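Local coordinates for protein adenylyltransferase VopS (Vibrio parahaemolyticus, PDB 3LET), which transfers AMP from ATP to a specific threonine of the host GTPases RhoA, Rac and Cdc42, blocking effector binding and thereby actin assembly in infected cells, at residues Ser21-Glu25 and Leu36-Val42; Leu94-Val98 and Tyr225-Asn229; Val150-Leu155 and Pro301-Ala306. One frame throughout, in Å; residues are numbered along the deposited sequence.

Contact 1: Ser21-Glu25 and Leu36-Val42; sequences SSSVE and LKTPSDV
V24 lays its two methyls over the backbone that runs from L36 to P39. With CG1 anti to its backbone N (chi1 170°), that methyl meets carbonyl oxygens, L36 O at 3.4 Å from CG1, while CG2 rests on the peptide leading into the proline, 3.4 Å from T38 C, and touches P39 CD at 3.7 Å. The valine thus packs on main-chain carbonyls as well as on the proline ring. V42 answers from the second segment: its CG2 lies 3.5 Å from S23 O and also reaches V24 CA. S23 OG sits beside P39 CB at 3.7 Å and is hydrogen-bonded to E71.

Each segment enters a helix here, and both starts are capped. S22 OG accepts V24 N and is linked to E25 OE1 at 2.7 Å, met on the syn side of the carboxylate but tilted from its plane. T38 and D41 form a capping box: D41 N donates to T38 OG1, and T38 N weakly to D41 OD2. K37 N adds a straighter bond to the anti lone pair of D41 OD2, which thus also holds that amide just before the helix.

The contact joins the first turns of helices 23-30 and 39-45 within the N-terminal domain. Helix 58-75 adjoins both, with A68 and E71 against S23, and E71 and V72 against P39.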
ATOM      1  N   SER A  21      26.684  -6.764   4.645  1.00 39.66           N
ATOM      2  CA  SER A  21      25.459  -6.367   5.319  1.00 40.20           C
ATOM      3  C   SER A  21      24.939  -5.019   4.808  1.00 37.49           C
ATOM      4  O   SER A  21      23.761  -4.723   4.958  1.00 29.88           O
ATOM      5  CB  SER A  21      25.660  -6.340   6.836  1.00 46.18           C
ATOM      6  OG  SER A  21      26.834  -5.626   7.187  1.00 51.01           O
ATOM      7  N   SER A  22      25.800  -4.213   4.190  1.00 25.79           N
ATOM      8  CA  SER A  22      25.354  -2.920   3.663  1.00 26.04           C
ATOM      9  C   SER A  22      26.282  -2.409   2.573  1.00 27.01           C
ATOM     10  O   SER A  22      27.337  -3.007   2.298  1.00 24.02           O
ATOM     11  CB  SER A  22      25.298  -1.885   4.782  1.00 35.67           C
ATOM     12  OG  SER A  22      26.587  -1.389   5.081  1.00 27.09           O
ATOM     13  N   SER A  23      25.917  -1.272   1.987  1.00 20.67           N
ATOM     14  CA  SER A  23      26.708  -0.696   0.910  1.00 21.31           C
ATOM     15  C   SER A  23      28.078  -0.249   1.405  1.00 21.43           C
ATOM     16  O   SER A  23      29.017  -0.153   0.623  1.00 21.84           O
ATOM     17  CB  SER A  23      25.975   0.503   0.301  1.00 21.71           C
ATOM     18  OG  SER A  23      25.938   1.605   1.212  1.00 21.10           O
ATOM     19  N   VAL A  24      28.192   0.039   2.696  1.00 22.75           N
ATOM     20  CA  VAL A  24      29.457   0.529   3.228  1.00 22.23           C
ATOM     21  C   VAL A  24      30.536  -0.553   3.117  1.00 25.85           C
ATOM     22  O   VAL A  24      31.606  -0.315   2.562  1.00 25.67           O
ATOM     23  CB  VAL A  24      29.292   0.988   4.688  1.00 24.68           C
ATOM     24  CG1 VAL A  24      30.654   1.266   5.326  1.00 30.90           C
ATOM     25  CG2 VAL A  24      28.348   2.225   4.756  1.00 23.75           C
ATOM     26  N   GLU A  25      30.251  -1.752   3.618  1.00 24.83           N
ATOM     27  CA  GLU A  25      31.230  -2.839   3.517  1.00 26.95           C
ATOM     28  C   GLU A  25      31.464  -3.234   2.064  1.00 30.76           C
ATOM     29  O   GLU A  25      32.594  -3.518   1.672  1.00 34.11           O
ATOM     30  CB  GLU A  25      30.772  -4.072   4.307  1.00 35.55           C
ATOM     31  CG  GLU A  25      30.740  -3.878   5.814  1.00 50.46           C
ATOM     32  CD  GLU A  25      29.482  -3.171   6.301  1.00 53.67           C
ATOM     33  OE1 GLU A  25      28.444  -3.241   5.609  1.00 46.39           O
ATOM     34  OE2 GLU A  25      29.528  -2.556   7.391  1.00 49.04           O
ATOM     35  N   LEU A  36      35.838   4.283   4.048  1.00 34.56           N
ATOM     36  CA  LEU A  36      34.458   4.495   3.659  1.00 32.60           C
ATOM     37  C   LEU A  36      33.615   4.000   4.826  1.00 32.35           C
ATOM     38  O   LEU A  36      33.660   2.832   5.159  1.00 43.15           O
ATOM     39  CB  LEU A  36      34.142   3.697   2.389  1.00 31.39           C
ATOM     40  CG  LEU A  36      34.919   4.070   1.120  1.00 36.41           C
ATOM     41  CD1 LEU A  36      34.479   3.185  -0.053  1.00 29.67           C
ATOM     42  CD2 LEU A  36      34.767   5.560   0.760  1.00 34.99           C
ATOM     43  N   LYS A  37      32.857   4.889   5.455  1.00 32.88           N
ATOM     44  CA  LYS A  37      32.154   4.541   6.691  1.00 35.28           C
ATOM     45  C   LYS A  37      30.643   4.717   6.568  1.00 34.78           C
ATOM     46  O   LYS A  37      29.866   4.169   7.359  1.00 28.64           O
ATOM     47  CB  LYS A  37      32.676   5.399   7.843  1.00 52.61           C
ATOM     48  CG  LYS A  37      34.175   5.288   8.067  1.00 68.95           C
ATOM     49  CD  LYS A  37      34.606   3.844   8.267  1.00 83.03           C
ATOM     50  CE  LYS A  37      36.095   3.744   8.554  1.00 95.25           C
ATOM     51  NZ  LYS A  37      36.500   2.361   8.928  1.00102.49           N
ATOM     52  N   THR A  38      30.212   5.492   5.583  1.00 25.31           N
ATOM     53  CA  THR A  38      28.786   5.742   5.437  1.00 31.46           C
ATOM     54  C   THR A  38      28.396   5.542   3.991  1.00 21.16           C
ATOM     55  O   THR A  38      29.252   5.544   3.116  1.00 19.81           O
ATOM     56  CB  THR A  38      28.428   7.183   5.849  1.00 29.95           C
ATOM     57  OG1 THR A  38      28.882   8.090   4.846  1.00 30.36           O
ATOM     58  CG2 THR A  38      29.077   7.559   7.182  1.00 41.02           C
ATOM     59  N   PRO A  39      27.095   5.376   3.733  1.00 18.12           N
ATOM     60  CA  PRO A  39      26.610   5.235   2.356  1.00 19.03           C
ATOM     61  C   PRO A  39      26.866   6.512   1.555  1.00 23.51           C
ATOM     62  O   PRO A  39      27.069   6.431   0.339  1.00 18.57           O
ATOM     63  CB  PRO A  39      25.094   4.977   2.529  1.00 24.93           C
ATOM     64  CG  PRO A  39      24.911   4.562   3.930  1.00 31.87           C
ATOM     65  CD  PRO A  39      26.034   5.153   4.738  1.00 22.99           C
ATOM     66  N   SER A  40      26.830   7.679   2.209  1.00 20.15           N
ATOM     67  CA  SER A  40      27.224   8.912   1.512  1.00 22.82           C
ATOM     68  C   SER A  40      28.679   8.841   1.062  1.00 19.16           C
ATOM     69  O   SER A  40      29.000   9.242  -0.056  1.00 26.19           O
ATOM     70  CB  SER A  40      27.004  10.143   2.389  1.00 24.08           C
ATOM     71  OG  SER A  40      25.613  10.285   2.666  1.00 28.58           O
ATOM     72  N   ASP A  41      29.562   8.345   1.927  1.00 21.89           N
ATOM     73  CA  ASP A  41      30.989   8.188   1.568  1.00 22.82           C
ATOM     74  C   ASP A  41      31.139   7.293   0.340  1.00 21.47           C
ATOM     75  O   ASP A  41      31.979   7.553  -0.527  1.00 18.97           O
ATOM     76  CB  ASP A  41      31.801   7.554   2.700  1.00 29.91           C
ATOM     77  CG  ASP A  41      31.978   8.464   3.906  1.00 43.17           C
ATOM     78  OD1 ASP A  41      31.706   9.685   3.814  1.00 38.18           O
ATOM     79  OD2 ASP A  41      32.398   7.935   4.959  1.00 37.53           O
ATOM     80  N   VAL A  42      30.359   6.207   0.293  1.00 22.65           N
ATOM     81  CA  VAL A  42      30.382   5.303  -0.860  1.00 21.65           C
ATOM     82  C   VAL A  42      29.952   6.025  -2.137  1.00 20.34           C
ATOM     83  O   VAL A  42      30.640   5.947  -3.162  1.00 18.10           O
ATOM     84  CB  VAL A  42      29.506   4.059  -0.622  1.00 20.65           C
ATOM     85  CG1 VAL A  42      29.333   3.232  -1.921  1.00 19.52           C
ATOM     86  CG2 VAL A  42      30.113   3.211   0.492  1.00 24.79           C
TER

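Contact 2: Leu94-Val98 and Tyr225-Asn229; sequences LAVRV and YRGPN
Bends at chi2 and chi3 fold the R97 chain back along Y225, whose CG stands anti to its own backbone N (chi1 171°) and sends the ring toward the helix. The two side chains run antiparallel, R97 CB at the hydroxyl end of the ring, 3.4 Å from Y225 CZ in a CH-pi contact, and the guanidinium at the CB end. There the planes are stacked at 27°, with R97 CZ 4.3 Å from the ring centroid. This cation-pi contact is off-centre, and R97 NH2 comes to 3.5 Å from Y225 CB. G227 N lies over the opposite face, offset toward the rim, so backbone two residues on in the same loop backs the ring. L94 CD1 comes in at the ring edge, 3.6 Å from Y225 OH. V98 CG2 reaches the same hydroxyl at 4.0 Å and also touches P228 CD at 4.2 Å, extending the apolar patch past the phenol.

Helix 88-102 of the N-terminal domain thereby meets the loop between helices 207-217 and 238-255 of the Fic region. I239 of helix 238-255 packs on L94, R97 and Y225, while V123 and E127 of helix 113-139 back P228.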
ATOM      1  N   LEU A  94       9.639   0.655  -1.275  1.00 13.30           N
ATOM      2  CA  LEU A  94       9.330   1.894  -1.965  1.00 11.90           C
ATOM      3  C   LEU A  94      10.629   2.610  -2.312  1.00 13.54           C
ATOM      4  O   LEU A  94      10.787   3.136  -3.387  1.00 15.35           O
ATOM      5  CB  LEU A  94       8.457   2.823  -1.066  1.00 11.44           C
ATOM      6  CG  LEU A  94       8.099   4.165  -1.719  1.00 18.31           C
ATOM      7  CD1 LEU A  94       7.481   3.989  -3.096  1.00 17.99           C
ATOM      8  CD2 LEU A  94       7.135   4.958  -0.818  1.00 20.71           C
ATOM      9  N   ALA A  95      11.532   2.664  -1.352  1.00 12.88           N
ATOM     10  CA  ALA A  95      12.785   3.398  -1.525  1.00 12.78           C
ATOM     11  C   ALA A  95      13.547   2.822  -2.738  1.00 16.10           C
ATOM     12  O   ALA A  95      14.082   3.558  -3.571  1.00 17.25           O
ATOM     13  CB  ALA A  95      13.617   3.283  -0.244  1.00 12.78           C
ATOM     14  N   VAL A  96      13.595   1.498  -2.832  1.00 14.39           N
ATOM     15  CA  VAL A  96      14.271   0.847  -3.964  1.00 19.15           C
ATOM     16  C   VAL A  96      13.679   1.244  -5.298  1.00 17.75           C
ATOM     17  O   VAL A  96      14.421   1.491  -6.266  1.00 16.88           O
ATOM     18  CB  VAL A  96      14.189  -0.698  -3.851  1.00 20.08           C
ATOM     19  CG1 VAL A  96      14.763  -1.344  -5.100  1.00 29.64           C
ATOM     20  CG2 VAL A  96      14.946  -1.152  -2.599  1.00 23.09           C
ATOM     21  N   ARG A  97      12.341   1.306  -5.376  1.00 15.24           N
ATOM     22  CA  ARG A  97      11.687   1.658  -6.655  1.00 18.20           C
ATOM     23  C   ARG A  97      11.884   3.127  -7.031  1.00 17.03           C
ATOM     24  O   ARG A  97      12.051   3.453  -8.214  1.00 17.85           O
ATOM     25  CB  ARG A  97      10.171   1.364  -6.604  1.00 16.93           C
ATOM     26  CG  ARG A  97       9.830  -0.096  -6.446  1.00 28.27           C
ATOM     27  CD  ARG A  97      10.567  -0.969  -7.447  1.00 47.18           C
ATOM     28  NE  ARG A  97      10.054  -0.812  -8.805  1.00 49.82           N
ATOM     29  CZ  ARG A  97       9.189  -1.638  -9.392  1.00 60.73           C
ATOM     30  NH1 ARG A  97       8.715  -2.694  -8.743  1.00 54.28           N
ATOM     31  NH2 ARG A  97       8.799  -1.402 -10.638  1.00 60.23           N
ATOM     32  N   VAL A  98      11.875   4.015  -6.034  1.00 13.03           N
ATOM     33  CA  VAL A  98      12.098   5.434  -6.282  1.00 17.41           C
ATOM     34  C   VAL A  98      13.537   5.635  -6.750  1.00 18.18           C
ATOM     35  O   VAL A  98      13.796   6.390  -7.688  1.00 20.06           O
ATOM     36  CB  VAL A  98      11.759   6.253  -5.013  1.00 16.51           C
ATOM     37  CG1 VAL A  98      12.332   7.682  -5.060  1.00 17.93           C
ATOM     38  CG2 VAL A  98      10.205   6.295  -4.850  1.00 12.92           C
ATOM     39  N   TYR A 225       3.750  -1.967 -10.261  1.00 30.54           N
ATOM     40  CA  TYR A 225       4.107  -0.834  -9.399  1.00 30.50           C
ATOM     41  C   TYR A 225       3.563   0.491  -9.912  1.00 30.44           C
ATOM     42  O   TYR A 225       3.707   0.825 -11.088  1.00 29.41           O
ATOM     43  CB  TYR A 225       5.626  -0.732  -9.318  1.00 27.07           C
ATOM     44  CG  TYR A 225       6.162   0.512  -8.637  1.00 21.49           C
ATOM     45  CD1 TYR A 225       6.078   0.655  -7.264  1.00 19.64           C
ATOM     46  CD2 TYR A 225       6.776   1.518  -9.370  1.00 29.26           C
ATOM     47  CE1 TYR A 225       6.589   1.767  -6.639  1.00 20.47           C
ATOM     48  CE2 TYR A 225       7.296   2.643  -8.755  1.00 23.72           C
ATOM     49  CZ  TYR A 225       7.198   2.759  -7.383  1.00 22.28           C
ATOM     50  OH  TYR A 225       7.712   3.845  -6.726  1.00 19.57           O
ATOM     51  N   ARG A 226       2.935   1.247  -9.022  1.00 23.66           N
ATOM     52  CA  ARG A 226       2.603   2.639  -9.300  1.00 23.78           C
ATOM     53  C   ARG A 226       3.364   3.500  -8.298  1.00 20.22           C
ATOM     54  O   ARG A 226       3.240   3.282  -7.104  1.00 16.18           O
ATOM     55  CB  ARG A 226       1.105   2.889  -9.140  1.00 26.74           C
ATOM     56  CG  ARG A 226       0.719   4.325  -9.485  1.00 29.08           C
ATOM     57  CD  ARG A 226      -0.737   4.631  -9.192  1.00 22.80           C
ATOM     58  NE  ARG A 226      -1.061   4.516  -7.771  1.00 22.33           N
ATOM     59  CZ  ARG A 226      -1.725   3.493  -7.249  1.00 27.48           C
ATOM     60  NH1 ARG A 226      -2.152   2.511  -8.041  1.00 33.33           N
ATOM     61  NH2 ARG A 226      -1.992   3.453  -5.955  1.00 25.55           N
ATOM     62  N   GLY A 227       4.176   4.439  -8.764  1.00 19.70           N
ATOM     63  CA  GLY A 227       4.994   5.247  -7.863  1.00 22.48           C
ATOM     64  C   GLY A 227       4.248   6.463  -7.317  1.00 15.51           C
ATOM     65  O   GLY A 227       3.127   6.718  -7.714  1.00 22.16           O
ATOM     66  N   PRO A 228       4.877   7.218  -6.402  1.00 16.93           N
ATOM     67  CA  PRO A 228       4.298   8.461  -5.875  1.00 17.61           C
ATOM     68  C   PRO A 228       3.880   9.422  -6.981  1.00 18.83           C
ATOM     69  O   PRO A 228       4.564   9.509  -8.008  1.00 25.11           O
ATOM     70  CB  PRO A 228       5.450   9.080  -5.079  1.00 17.24           C
ATOM     71  CG  PRO A 228       6.283   7.864  -4.647  1.00 18.57           C
ATOM     72  CD  PRO A 228       6.228   6.951  -5.848  1.00 19.50           C
ATOM     73  N   ASN A 229       2.781  10.146  -6.776  1.00 17.08           N
ATOM     74  CA  ASN A 229       2.329  11.101  -7.782  1.00 17.86           C
ATOM     75  C   ASN A 229       2.936  12.445  -7.427  1.00 22.42           C
ATOM     76  O   ASN A 229       2.698  12.963  -6.344  1.00 24.94           O
ATOM     77  CB  ASN A 229       0.792  11.188  -7.836  1.00 18.21           C
ATOM     78  CG  ASN A 229       0.304  11.996  -9.025  1.00 29.88           C
ATOM     79  OD1 ASN A 229       0.712  13.143  -9.214  1.00 34.46           O
ATOM     80  ND2 ASN A 229      -0.566  11.401  -9.839  1.00 33.52           N
TER

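Contact 3: Val150-Leu155 and Pro301-Ala306; sequences VYAEGL and PLAMNA
A303 packs closely against E153, and L155 against P301, whereas the side chains of E153 and N305 meet along a more exposed margin. A303 CB sits 3.3 Å from E153 O and 3.5 Å from E153 CB. A303 N donates to E153 O at 3.0 Å. The bond is fairly straight at hydrogen (161°), but the donor stands well above the carbonyl plane. Farther along, L155 CB lies 4.0 Å from P301 CB and its CG rests on L302 O, while G154 CA makes a CA-H...O contact with P301 O at 3.4 Å.

A303 is the N-cap residue of helix 304-311, the last helix of the chain, within the Fido range; E153 thus bonds to the N-cap amide and, through its carboxylate, to N305 in the first turn. R286, an ATP-binding residue by similarity, comes to about 6 Å from L302, side chain to side chain. W175 of helix 168-179 packs on L155, P301 and L302, and F160 touches L155 and P301.

At the outer margin the E153 chain, extended beyond CG (chi2 174°), carries OE1 out to the amide, where N305 ND2 is modelled as donating to its syn lone pair at 3.1 Å, carboxylate and amide turned 45° apart. The disordered carboxylate makes this bond less certain, and lattice contacts touch both residues. V150, also poorly ordered, approaches N305 CB only loosely through CG1.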
ATOM      1  N   VAL A 150     -25.575  10.528   6.684  1.00 37.49           N
ATOM      2  CA  VAL A 150     -25.204   9.737   5.504  1.00 58.42           C
ATOM      3  C   VAL A 150     -24.546   8.438   5.902  1.00 70.40           C
ATOM      4  O   VAL A 150     -24.831   7.398   5.320  1.00 87.66           O
ATOM      5  CB  VAL A 150     -24.179  10.453   4.594  1.00 58.00           C
ATOM      6  CG1 VAL A 150     -24.816  11.624   3.889  1.00 69.12           C
ATOM      7  CG2 VAL A 150     -22.950  10.894   5.392  1.00 60.45           C
ATOM      8  N   TYR A 151     -23.642   8.510   6.878  1.00 67.22           N
ATOM      9  CA  TYR A 151     -22.923   7.334   7.365  1.00 51.19           C
ATOM     10  C   TYR A 151     -23.879   6.203   7.634  1.00 58.56           C
ATOM     11  O   TYR A 151     -23.484   5.041   7.712  1.00 75.46           O
ATOM     12  CB  TYR A 151     -22.203   7.655   8.657  1.00 26.38           C
ATOM     13  CG  TYR A 151     -20.975   8.484   8.448  1.00 24.86           C
ATOM     14  CD1 TYR A 151     -19.998   8.122   7.501  1.00 31.23           C
ATOM     15  CD2 TYR A 151     -20.772   9.629   9.210  1.00 45.15           C
ATOM     16  CE1 TYR A 151     -18.861   8.905   7.323  1.00 37.17           C
ATOM     17  CE2 TYR A 151     -19.645  10.409   9.044  1.00 56.35           C
ATOM     18  CZ  TYR A 151     -18.686  10.050   8.116  1.00 34.30           C
ATOM     19  OH  TYR A 151     -17.585  10.856   7.984  1.00 60.26           O
ATOM     20  N   ALA A 152     -25.147   6.557   7.786  1.00 23.70           N
ATOM     21  CA  ALA A 152     -26.186   5.576   8.063  1.00 34.03           C
ATOM     22  C   ALA A 152     -26.997   5.275   6.840  1.00 50.93           C
ATOM     23  O   ALA A 152     -27.560   4.188   6.729  1.00 71.45           O
ATOM     24  CB  ALA A 152     -27.094   6.107   9.150  1.00 49.74           C
ATOM     25  N   GLU A 153     -27.102   6.243   5.933  1.00 58.28           N
ATOM     26  CA  GLU A 153     -27.994   6.088   4.784  1.00 72.03           C
ATOM     27  C   GLU A 153     -27.830   4.698   4.159  1.00 52.56           C
ATOM     28  O   GLU A 153     -26.684   4.186   4.034  1.00 27.09           O
ATOM     29  CB  GLU A 153     -27.790   7.212   3.758  1.00 80.60           C
ATOM     30  CG  GLU A 153     -28.558   8.494   4.110  1.00 84.85           C
ATOM     31  CD  GLU A 153     -28.249   9.665   3.187  1.00 77.47           C
ATOM     32  OE1 GLU A 153     -27.708   9.433   2.087  1.00 67.16           O
ATOM     33  OE2 GLU A 153     -28.558  10.818   3.563  1.00 75.60           O
ATOM     34  N   GLY A 154     -28.985   4.094   3.819  1.00 22.40           N
ATOM     35  CA  GLY A 154     -29.057   2.741   3.271  1.00 21.66           C
ATOM     36  C   GLY A 154     -29.572   2.707   1.838  1.00 38.20           C
ATOM     37  O   GLY A 154     -29.893   3.729   1.249  1.00 31.07           O
ATOM     38  N   LEU A 155     -29.630   1.513   1.269  1.00 49.40           N
ATOM     39  CA  LEU A 155     -30.052   1.330  -0.109  1.00 46.82           C
ATOM     40  C   LEU A 155     -31.398   0.633  -0.138  1.00 47.10           C
ATOM     41  O   LEU A 155     -31.589  -0.344   0.576  1.00 44.35           O
ATOM     42  CB  LEU A 155     -29.084   0.402  -0.820  1.00 39.14           C
ATOM     43  CG  LEU A 155     -27.998   0.858  -1.765  1.00 35.01           C
ATOM     44  CD1 LEU A 155     -27.604  -0.346  -2.592  1.00 33.22           C
ATOM     45  CD2 LEU A 155     -28.430   2.010  -2.647  1.00 37.84           C
ATOM     46  N   PRO A 301     -27.099  -2.530   3.735  1.00 18.16           N
ATOM     47  CA  PRO A 301     -26.364  -2.102   2.538  1.00 18.00           C
ATOM     48  C   PRO A 301     -26.046  -0.597   2.637  1.00 22.30           C
ATOM     49  O   PRO A 301     -26.810   0.148   3.252  1.00 21.54           O
ATOM     50  CB  PRO A 301     -27.361  -2.393   1.409  1.00 23.00           C
ATOM     51  CG  PRO A 301     -28.705  -2.300   2.091  1.00 30.00           C
ATOM     52  CD  PRO A 301     -28.460  -2.982   3.395  1.00 28.87           C
ATOM     53  N   LEU A 302     -24.931  -0.157   2.070  1.00 17.69           N
ATOM     54  CA  LEU A 302     -24.534   1.249   2.155  1.00 17.90           C
ATOM     55  C   LEU A 302     -25.126   2.077   1.038  1.00 17.94           C
ATOM     56  O   LEU A 302     -25.050   1.697  -0.124  1.00 24.96           O
ATOM     57  CB  LEU A 302     -23.004   1.373   2.041  1.00 15.44           C
ATOM     58  CG  LEU A 302     -22.186   0.821   3.210  1.00 20.97           C
ATOM     59  CD1 LEU A 302     -20.670   0.803   2.882  1.00 19.25           C
ATOM     60  CD2 LEU A 302     -22.451   1.641   4.458  1.00 22.88           C
ATOM     61  N   ALA A 303     -25.677   3.242   1.372  1.00 20.02           N
ATOM     62  CA  ALA A 303     -26.056   4.212   0.339  1.00 27.04           C
ATOM     63  C   ALA A 303     -24.786   4.707  -0.363  1.00 22.12           C
ATOM     64  O   ALA A 303     -23.714   4.645   0.211  1.00 21.05           O
ATOM     65  CB  ALA A 303     -26.799   5.387   0.956  1.00 34.32           C
ATOM     66  N   MET A 304     -24.897   5.186  -1.600  1.00 21.13           N
ATOM     67  CA  MET A 304     -23.725   5.720  -2.293  1.00 27.01           C
ATOM     68  C   MET A 304     -23.147   6.899  -1.543  1.00 22.94           C
ATOM     69  O   MET A 304     -21.935   7.053  -1.444  1.00 19.31           O
ATOM     70  CB  MET A 304     -24.076   6.155  -3.710  1.00 38.01           C
ATOM     71  CG  MET A 304     -24.269   5.001  -4.669  1.00 49.68           C
ATOM     72  SD  MET A 304     -24.388   5.595  -6.370  1.00 69.20           S
ATOM     73  CE  MET A 304     -23.072   6.827  -6.413  1.00 38.38           C
ATOM     74  N   ASN A 305     -24.028   7.743  -1.025  1.00 24.84           N
ATOM     75  CA  ASN A 305     -23.622   8.846  -0.171  1.00 28.00           C
ATOM     76  C   ASN A 305     -22.770   8.393   1.012  1.00 22.46           C
ATOM     77  O   ASN A 305     -21.809   9.073   1.396  1.00 22.06           O
ATOM     78  CB  ASN A 305     -24.871   9.545   0.362  1.00 27.20           C
ATOM     79  CG  ASN A 305     -25.399  10.573  -0.593  1.00 38.23           C
ATOM     80  OD1 ASN A 305     -24.751  10.903  -1.594  1.00 42.36           O
ATOM     81  ND2 ASN A 305     -26.582  11.098  -0.298  1.00 38.84           N
ATOM     82  N   ALA A 306     -23.130   7.251   1.598  1.00 18.56           N
ATOM     83  CA  ALA A 306     -22.413   6.745   2.756  1.00 13.38           C
ATOM     84  C   ALA A 306     -21.055   6.185   2.318  1.00 14.73           C
ATOM     85  O   ALA A 306     -20.027   6.443   2.965  1.00 18.14           O
ATOM     86  CB  ALA A 306     -23.232   5.680   3.444  1.00 20.95           C
TER

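Overall arrangement
From the N terminus, contact 1 closes first: a short loop holding the rest of helix 23-30 brings the starts of two successive helices together within the N-terminal domain. It is complete before either other contact opens. Contacts 2 and 3 close loops of 126 and 145 residues and cross along the chain, since 150-155 lies between 94-98 and 225-229, and 301-306 follows both. Contact 2, the nearest of the three to the chain's centre, ties the N-terminal domain to the Fic region; contact 3 fastens the loop after helix 113-139 to the last helix. Contacts 1 and 3 lie on opposite sides of the chain's centre, their own centres about 55 Å apart.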